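Local coordinates for protein succinate dehydrogenase subunit A (Mycolicibacterium smegmatis MC2 51, PDB 6LUM) that probably oxidises succinate to fumarate as the FAD-carrying flavoprotein subunit of succinate dehydrogenase, passing the electrons to the iron-sulfur subunit, at residues V33-P39 against F158-A164; D75-D79 against Y548-T552. All coordinates share one frame; numbering follows the deposited sequence.

Interaction 1 (V33-P39 against F158-A164); sequences VLTKLYP and FFNEFYA. With FAD (flavin-adenine dinucleotide), chain Y.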
loop_
_atom_site.group_PDB
_atom_site.type_symbol
_atom_site.label_atom_id
_atom_site.label_comp_id
_atom_site.label_asym_id
_atom_site.label_seq_id
_atom_site.Cartn_x
_atom_site.Cartn_y
_atom_site.Cartn_z
ATOM N N VAL D 33 9.840 21.017 14.128
ATOM C CA VAL D 33 11.075 21.728 13.818
ATOM C C VAL D 33 10.723 23.137 13.376
ATOM O O VAL D 33 9.903 23.315 12.474
ATOM C CB VAL D 33 11.889 21.021 12.725
ATOM C CG1 VAL D 33 13.266 21.594 12.660
ATOM C CG2 VAL D 33 11.961 19.553 12.990
ATOM N N LEU D 34 11.329 24.132 14.008
ATOM C CA LEU D 34 11.130 25.526 13.653
ATOM C C LEU D 34 12.358 26.032 12.926
ATOM O O LEU D 34 13.483 25.718 13.311
ATOM C CB LEU D 34 10.894 26.408 14.875
ATOM C CG LEU D 34 9.942 25.982 15.975
ATOM C CD1 LEU D 34 9.675 27.163 16.850
ATOM C CD2 LEU D 34 8.683 25.470 15.392
ATOM N N THR D 35 12.147 26.828 11.890
ATOM C CA THR D 35 13.248 27.317 11.085
ATOM C C THR D 35 12.948 28.760 10.724
ATOM O O THR D 35 11.799 29.095 10.449
ATOM C CB THR D 35 13.396 26.492 9.813
ATOM O OG1 THR D 35 13.120 25.123 10.092
ATOM C CG2 THR D 35 14.806 26.545 9.347
ATOM N N LYS D 36 13.955 29.619 10.734
ATOM C CA LYS D 36 13.753 30.941 10.164
ATOM C C LYS D 36 13.970 30.941 8.664
ATOM O O LYS D 36 13.689 31.944 8.007
ATOM C CB LYS D 36 14.677 31.957 10.818
ATOM C CG LYS D 36 16.057 31.916 10.290
ATOM C CD LYS D 36 17.028 32.612 11.183
ATOM C CE LYS D 36 16.922 34.081 11.087
ATOM N NZ LYS D 36 17.963 34.714 11.920
ATOM N N LEU D 37 14.445 29.832 8.113
ATOM C CA LEU D 37 14.697 29.664 6.695
ATOM C C LEU D 37 13.936 28.440 6.234
ATOM O O LEU D 37 13.108 27.895 6.953
ATOM C CB LEU D 37 16.186 29.477 6.399
ATOM C CG LEU D 37 17.170 30.517 6.907
ATOM C CD1 LEU D 37 18.510 29.901 7.082
ATOM C CD2 LEU D 37 17.255 31.649 5.944
ATOM N N TYR D 38 14.207 28.014 5.025
ATOM C CA TYR D 38 13.810 26.678 4.650
ATOM C C TYR D 38 14.932 25.724 5.034
ATOM O O TYR D 38 16.085 26.139 5.109
ATOM C CB TYR D 38 13.501 26.608 3.163
ATOM C CG TYR D 38 12.093 27.044 2.884
ATOM C CD1 TYR D 38 11.756 28.377 2.867
ATOM C CD2 TYR D 38 11.092 26.123 2.691
ATOM C CE1 TYR D 38 10.471 28.774 2.642
ATOM C CE2 TYR D 38 9.805 26.514 2.463
ATOM C CZ TYR D 38 9.501 27.841 2.439
ATOM O OH TYR D 38 8.211 28.233 2.208
ATOM N N PRO D 39 14.626 24.468 5.339
ATOM C CA PRO D 39 15.658 23.589 5.890
ATOM C C PRO D 39 16.942 23.560 5.094
ATOM O O PRO D 39 18.018 23.500 5.688
ATOM C CB PRO D 39 14.964 22.233 5.892
ATOM C CG PRO D 39 13.578 22.555 6.065
ATOM C CD PRO D 39 13.316 23.810 5.335
ATOM N N PHE D 158 7.534 20.484 9.704
ATOM C CA PHE D 158 8.404 21.644 9.605
ATOM C C PHE D 158 7.560 22.900 9.684
ATOM O O PHE D 158 6.533 23.001 9.013
ATOM C CB PHE D 158 9.188 21.643 8.300
ATOM C CG PHE D 158 10.448 20.858 8.350
ATOM C CD1 PHE D 158 11.540 21.337 9.015
ATOM C CD2 PHE D 158 10.543 19.651 7.713
ATOM C CE1 PHE D 158 12.691 20.621 9.055
ATOM C CE2 PHE D 158 11.689 18.939 7.751
ATOM C CZ PHE D 158 12.764 19.423 8.422
ATOM N N PHE D 159 7.995 23.849 10.490
ATOM C CA PHE D 159 7.370 25.158 10.577
ATOM C C PHE D 159 8.369 26.144 9.994
ATOM O O PHE D 159 9.198 26.694 10.708
ATOM C CB PHE D 159 7.007 25.497 12.007
ATOM C CG PHE D 159 5.891 24.667 12.558
ATOM C CD1 PHE D 159 4.590 25.099 12.480
ATOM C CD2 PHE D 159 6.145 23.452 13.145
ATOM C CE1 PHE D 159 3.581 24.341 12.972
ATOM C CE2 PHE D 159 5.134 22.693 13.633
ATOM C CZ PHE D 159 3.853 23.137 13.546
ATOM N N ASN D 160 8.294 26.356 8.688
ATOM C CA ASN D 160 9.287 27.160 7.994
ATOM C C ASN D 160 9.006 28.638 8.177
ATOM O O ASN D 160 7.858 29.075 8.124
ATOM C CB ASN D 160 9.303 26.823 6.511
ATOM C CG ASN D 160 9.487 25.361 6.255
ATOM O OD1 ASN D 160 10.538 24.806 6.531
ATOM N ND2 ASN D 160 8.467 24.725 5.719
ATOM N N GLU D 161 10.069 29.405 8.386
ATOM C CA GLU D 161 9.997 30.844 8.604
ATOM C C GLU D 161 9.213 31.172 9.873
ATOM O O GLU D 161 8.218 31.890 9.859
ATOM C CB GLU D 161 9.433 31.541 7.373
ATOM C CG GLU D 161 10.403 31.479 6.224
ATOM C CD GLU D 161 9.863 32.073 4.958
ATOM O OE1 GLU D 161 8.651 32.360 4.904
ATOM O OE2 GLU D 161 10.654 32.271 4.017
ATOM N N PHE D 162 9.706 30.627 10.980
ATOM C CA PHE D 162 9.200 30.860 12.327
ATOM C C PHE D 162 10.369 31.338 13.171
ATOM O O PHE D 162 11.151 30.523 13.653
ATOM C CB PHE D 162 8.629 29.589 12.928
ATOM C CG PHE D 162 7.178 29.385 12.677
ATOM C CD1 PHE D 162 6.697 29.255 11.404
ATOM C CD2 PHE D 162 6.300 29.284 13.717
ATOM C CE1 PHE D 162 5.370 29.048 11.176
ATOM C CE2 PHE D 162 4.980 29.076 13.485
ATOM C CZ PHE D 162 4.517 28.956 12.213
ATOM N N TYR D 163 10.495 32.633 13.386
ATOM C CA TYR D 163 11.606 33.151 14.175
ATOM C C TYR D 163 11.319 32.907 15.645
ATOM O O TYR D 163 10.622 33.689 16.283
ATOM C CB TYR D 163 11.813 34.633 13.910
ATOM C CG TYR D 163 12.286 34.956 12.522
ATOM C CD1 TYR D 163 11.523 34.631 11.417
ATOM C CD2 TYR D 163 13.484 35.599 12.317
ATOM C CE1 TYR D 163 11.946 34.917 10.162
ATOM C CE2 TYR D 163 13.909 35.899 11.062
ATOM C CZ TYR D 163 13.138 35.553 9.986
ATOM O OH TYR D 163 13.565 35.848 8.717
ATOM N N ALA D 164 11.866 31.831 16.201
ATOM C CA ALA D 164 11.713 31.564 17.623
ATOM C C ALA D 164 12.358 32.662 18.445
ATOM O O ALA D 164 13.580 32.786 18.461
ATOM C CB ALA D 164 12.320 30.218 17.997
HETATM P PA FAD Y . 23.494 26.051 10.817
HETATM O O1A FAD Y . 23.596 25.040 9.701
HETATM O O2A FAD Y . 24.568 27.098 10.986
HETATM O O5B FAD Y . 22.076 26.802 10.687
HETATM C C5B FAD Y . 21.262 27.023 11.837
HETATM C C4B FAD Y . 19.827 26.620 11.527
HETATM O O4B FAD Y . 18.988 26.908 12.649
HETATM C C3B FAD Y . 19.285 27.386 10.330
HETATM O O3B FAD Y . 19.032 26.478 9.249
HETATM C C2B FAD Y . 18.026 28.093 10.813
HETATM O O2B FAD Y . 16.855 27.707 10.082
HETATM C C1B FAD Y . 17.863 27.711 12.278
HETATM N N9A FAD Y . 17.817 28.936 13.114
HETATM C C8A FAD Y . 18.866 29.727 13.413
HETATM N N7A FAD Y . 18.486 30.766 14.199
HETATM C C5A FAD Y . 17.163 30.648 14.415
HETATM C C6A FAD Y . 16.129 31.408 15.157
HETATM N N6A FAD Y . 16.444 32.532 15.845
HETATM N N1A FAD Y . 14.862 30.940 15.126
HETATM C C2A FAD Y . 14.535 29.826 14.447
HETATM N N3A FAD Y . 15.420 29.088 13.752
HETATM C C4A FAD Y . 16.728 29.441 13.698
HETATM N N1 FAD Y . 32.698 23.097 8.899
HETATM C C2 FAD Y . 33.387 21.989 8.525
HETATM O O2 FAD Y . 33.498 21.048 9.341
HETATM N N3 FAD Y . 33.956 21.861 7.313
HETATM C C4 FAD Y . 33.881 22.823 6.383
HETATM O O4 FAD Y . 34.420 22.675 5.265
HETATM C C4X FAD Y . 33.145 24.067 6.712
HETATM N N5 FAD Y . 33.024 25.084 5.831
HETATM C C5X FAD Y . 32.346 26.208 6.161
HETATM C C6 FAD Y . 32.234 27.242 5.237
HETATM C C7 FAD Y . 31.539 28.399 5.568
HETATM C C7M FAD Y . 31.420 29.518 4.565
HETATM C C8 FAD Y . 30.913 28.535 6.910
HETATM C C8M FAD Y . 30.161 29.791 7.264
HETATM C C9 FAD Y . 31.022 27.505 7.836
HETATM C C9A FAD Y . 31.716 26.347 7.506
HETATM N N10 FAD Y . 31.831 25.298 8.439
HETATM C C10 FAD Y . 32.543 24.144 8.063
HETATM C "C1'" FAD Y . 31.224 25.406 9.768
HETATM C "C2'" FAD Y . 30.133 24.352 9.917
HETATM O "O2'" FAD Y . 29.337 24.318 8.727
HETATM C "C3'" FAD Y . 29.242 24.654 11.115
HETATM O "O3'" FAD Y . 29.876 24.185 12.311
HETATM C "C4'" FAD Y . 27.881 23.983 10.965
HETATM O "O4'" FAD Y . 27.400 24.179 9.631
HETATM C "C5'" FAD Y . 26.875 24.557 11.957
HETATM O "O5'" FAD Y . 25.551 24.269 11.512
HETATM P P FAD Y . 24.358 24.056 12.573
HETATM O O1P FAD Y . 23.675 22.747 12.258
HETATM O O2P FAD Y . 24.907 24.305 13.958
HETATM O O3P FAD Y . 23.346 25.253 12.208
#
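Val33-Thr35 and Phe158-Asn160 run side by side as parallel strands, their axes 14° apart; Phe159 N donates to Val33 O and Thr35 N to Phe159 O. Farther along, Phe162 N donates to Thr35 O (2.6 Å).

On one face of the sheet, Val33 and Phe158 point the same way, and Pro39 CG sits over the Phe158 ring, 3.9 Å from its centroid in a CH-pi contact. On the other face branched Leu34 spreads its methyls: CD2 meets Phe159 CB (3.8 Å), while CD1 reaches Ala164 CB, whose small size suits a place beside the cofactor.

Lys36 combines a long apolar chain with a charged end. CB lies centrally over the Tyr163 ring, 3.9 Å from the centroid, and the bend at chi3 (-75°) places CE against Tyr163 CE2. CD meanwhile packs on adenine C5A, and NZ goes on to a salt bridge with Glu510. A serine in place of Tyr163 would probably leave the Lys36 chain without the flat face that supports it and freer to turn beside the adenine.

Farther out, the Asn160 amide stacks on the Tyr38 ring with planes 15° apart. Tyr38 OH bonds Glu134 of subunit B, and Glu161 OE2 pairs with Arg74 of that chain.

Ala164 N makes a weak hydrogen bond to FAD N1A (3.3 Å). An outermost strand, 157-160, paired with 31-35 in a five-stranded parallel sheet, next to strand 9-12 and the probable GxGxxG turn it leads into, is characteristic of the Rossmann-type FAD-binding fold.

Interaction 2 (D75-D79 against Y548-T552); sequences DYLAD and YMRHT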
loop_
_atom_site.group_PDB
_atom_site.type_symbol
_atom_site.label_atom_id
_atom_site.label_comp_id
_atom_site.label_asym_id
_atom_site.label_seq_id
_atom_site.Cartn_x
_atom_site.Cartn_y
_atom_site.Cartn_z
ATOM N N ASP D 75 44.397 23.563 21.413
ATOM C CA ASP D 75 45.323 24.299 22.274
ATOM C C ASP D 75 45.063 24.015 23.750
ATOM O O ASP D 75 45.188 24.897 24.600
ATOM C CB ASP D 75 45.268 25.798 21.995
ATOM C CG ASP D 75 46.574 26.485 22.293
ATOM O OD1 ASP D 75 47.370 25.925 23.069
ATOM O OD2 ASP D 75 46.811 27.582 21.755
ATOM N N TYR D 76 44.699 22.774 24.054
ATOM C CA TYR D 76 44.567 22.290 25.427
ATOM C C TYR D 76 43.514 23.083 26.196
ATOM O O TYR D 76 43.742 23.570 27.303
ATOM C CB TYR D 76 45.920 22.312 26.140
ATOM C CG TYR D 76 46.921 21.412 25.468
ATOM C CD1 TYR D 76 46.689 20.051 25.365
ATOM C CD2 TYR D 76 48.079 21.922 24.911
ATOM C CE1 TYR D 76 47.583 19.225 24.741
ATOM C CE2 TYR D 76 48.980 21.102 24.287
ATOM C CZ TYR D 76 48.728 19.756 24.205
ATOM O OH TYR D 76 49.629 18.931 23.581
ATOM N N LEU D 77 42.345 23.202 25.574
ATOM C CA LEU D 77 41.162 23.697 26.259
ATOM C C LEU D 77 39.943 22.847 25.936
ATOM O O LEU D 77 38.848 23.159 26.409
ATOM C CB LEU D 77 40.885 25.150 25.902
ATOM C CG LEU D 77 40.171 25.958 26.976
ATOM C CD1 LEU D 77 41.112 26.222 28.117
ATOM C CD2 LEU D 77 39.652 27.245 26.407
ATOM N N ALA D 78 40.095 21.794 25.142
ATOM C CA ALA D 78 39.013 20.865 24.885
ATOM C C ALA D 78 38.813 19.951 26.086
ATOM O O ALA D 78 39.646 19.882 26.988
ATOM C CB ALA D 78 39.304 20.045 23.631
ATOM N N ASP D 79 37.691 19.245 26.098
ATOM C CA ASP D 79 37.413 18.255 27.127
ATOM C C ASP D 79 37.676 16.872 26.554
ATOM O O ASP D 79 37.058 16.484 25.556
ATOM C CB ASP D 79 35.978 18.365 27.632
ATOM C CG ASP D 79 35.737 19.630 28.422
ATOM O OD1 ASP D 79 36.710 20.172 28.980
ATOM O OD2 ASP D 79 34.575 20.080 28.494
ATOM N N TYR D 548 44.764 30.462 33.527
ATOM C CA TYR D 548 43.680 30.609 32.569
ATOM C C TYR D 548 43.425 29.334 31.782
ATOM O O TYR D 548 43.037 29.385 30.617
ATOM C CB TYR D 548 43.956 31.762 31.610
ATOM C CG TYR D 548 43.898 33.113 32.261
ATOM C CD1 TYR D 548 42.707 33.609 32.759
ATOM C CD2 TYR D 548 45.034 33.891 32.382
ATOM C CE1 TYR D 548 42.651 34.832 33.360
ATOM C CE2 TYR D 548 44.986 35.117 32.982
ATOM C CZ TYR D 548 43.792 35.581 33.470
ATOM O OH TYR D 548 43.741 36.813 34.070
ATOM N N MET D 549 43.631 28.173 32.387
ATOM C CA MET D 549 43.187 26.948 31.727
ATOM C C MET D 549 41.817 26.525 32.236
ATOM O O MET D 549 41.625 25.445 32.790
ATOM C CB MET D 549 44.212 25.836 31.900
ATOM C CG MET D 549 43.893 24.597 31.075
ATOM S SD MET D 549 45.159 23.323 31.119
ATOM C CE MET D 549 46.371 24.066 30.041
ATOM N N ARG D 550 40.844 27.412 32.061
ATOM C CA ARG D 550 39.469 27.143 32.440
ATOM C C ARG D 550 38.549 27.810 31.433
ATOM O O ARG D 550 38.905 28.811 30.810
ATOM C CB ARG D 550 39.164 27.651 33.851
ATOM C CG ARG D 550 39.948 26.966 34.945
ATOM C CD ARG D 550 40.032 27.821 36.188
ATOM N NE ARG D 550 40.574 29.141 35.898
ATOM C CZ ARG D 550 40.860 30.045 36.825
ATOM N NH1 ARG D 550 40.658 29.766 38.104
ATOM N NH2 ARG D 550 41.350 31.225 36.476
ATOM N N HIS D 551 37.362 27.244 31.271
ATOM C CA HIS D 551 36.345 27.885 30.463
ATOM C C HIS D 551 35.806 29.098 31.200
ATOM O O HIS D 551 35.641 29.073 32.420
ATOM C CB HIS D 551 35.205 26.920 30.164
ATOM C CG HIS D 551 35.606 25.736 29.345
ATOM N ND1 HIS D 551 36.141 25.849 28.082
ATOM C CD2 HIS D 551 35.530 24.411 29.603
ATOM C CE1 HIS D 551 36.386 24.645 27.601
ATOM N NE2 HIS D 551 36.023 23.755 28.503
ATOM N N THR D 552 35.541 30.164 30.460
ATOM C CA THR D 552 34.891 31.341 31.010
ATOM C C THR D 552 33.392 31.206 30.827
ATOM O O THR D 552 32.930 30.803 29.761
ATOM C CB THR D 552 35.382 32.605 30.309
ATOM O OG1 THR D 552 36.793 32.748 30.502
ATOM C CG2 THR D 552 34.682 33.819 30.861
#
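Leu77 fits its branched end against the backbone of Met549-Arg550 and the ring of His551. From CB, with CG anti to the backbone N (chi1 -151°), the chain is carried toward the 548-552 segment. CG then lies 4.1 Å from His551 CE1. Beyond it the two methyls divide: CD1 reaches Arg550 N (4.1 Å) and the carbonyl carbon of Met549, while CD2 packs beside His551 ND1. A leucine suits this spot because its fork can cover a peptide and a ring at once.

The His551 ring also has Leu77 O 3.1 Å from CE1. Its ND1 is held by Asp236, and Asp79 OD1 lies near the ring plane at the NE2 edge, 3.7 Å away, with carboxylate and ring planes 81° apart. Asp79 OD1 itself accepts from Val573 N. At the other end of the contact, the flexible, unbranched Met549 brings CE to Tyr76 O (3.8 Å) and close to Tyr76 CB.

No hydrogen bond joins the two segments. The contact sets the linker between helices 63-73 and 80-100, which opens with a Schellman motif at Asp75 and ends at the Asp79 N-cap position, against the start of strand 550-556, the middle strand of a small antiparallel sheet.

From the N terminus the chain passes 33-39, then 75-79, then 158-164, and comes to 548-552 only near its end, so the two contacts cross. Interaction 1 closes a loop of 118 residues that contains 75-79; interaction 2 closes one of 468 residues that contains 158-164. The first contact joins two strands of the FAD-binding region, at the adenine end of the cofactor and beside subunit B. The second ties that same region to the C-terminal part of the flavoprotein. Their centres lie 34 Å apart on opposite sides of the chain's centre, with nearest atoms about 22 Å apart, so they touch nowhere.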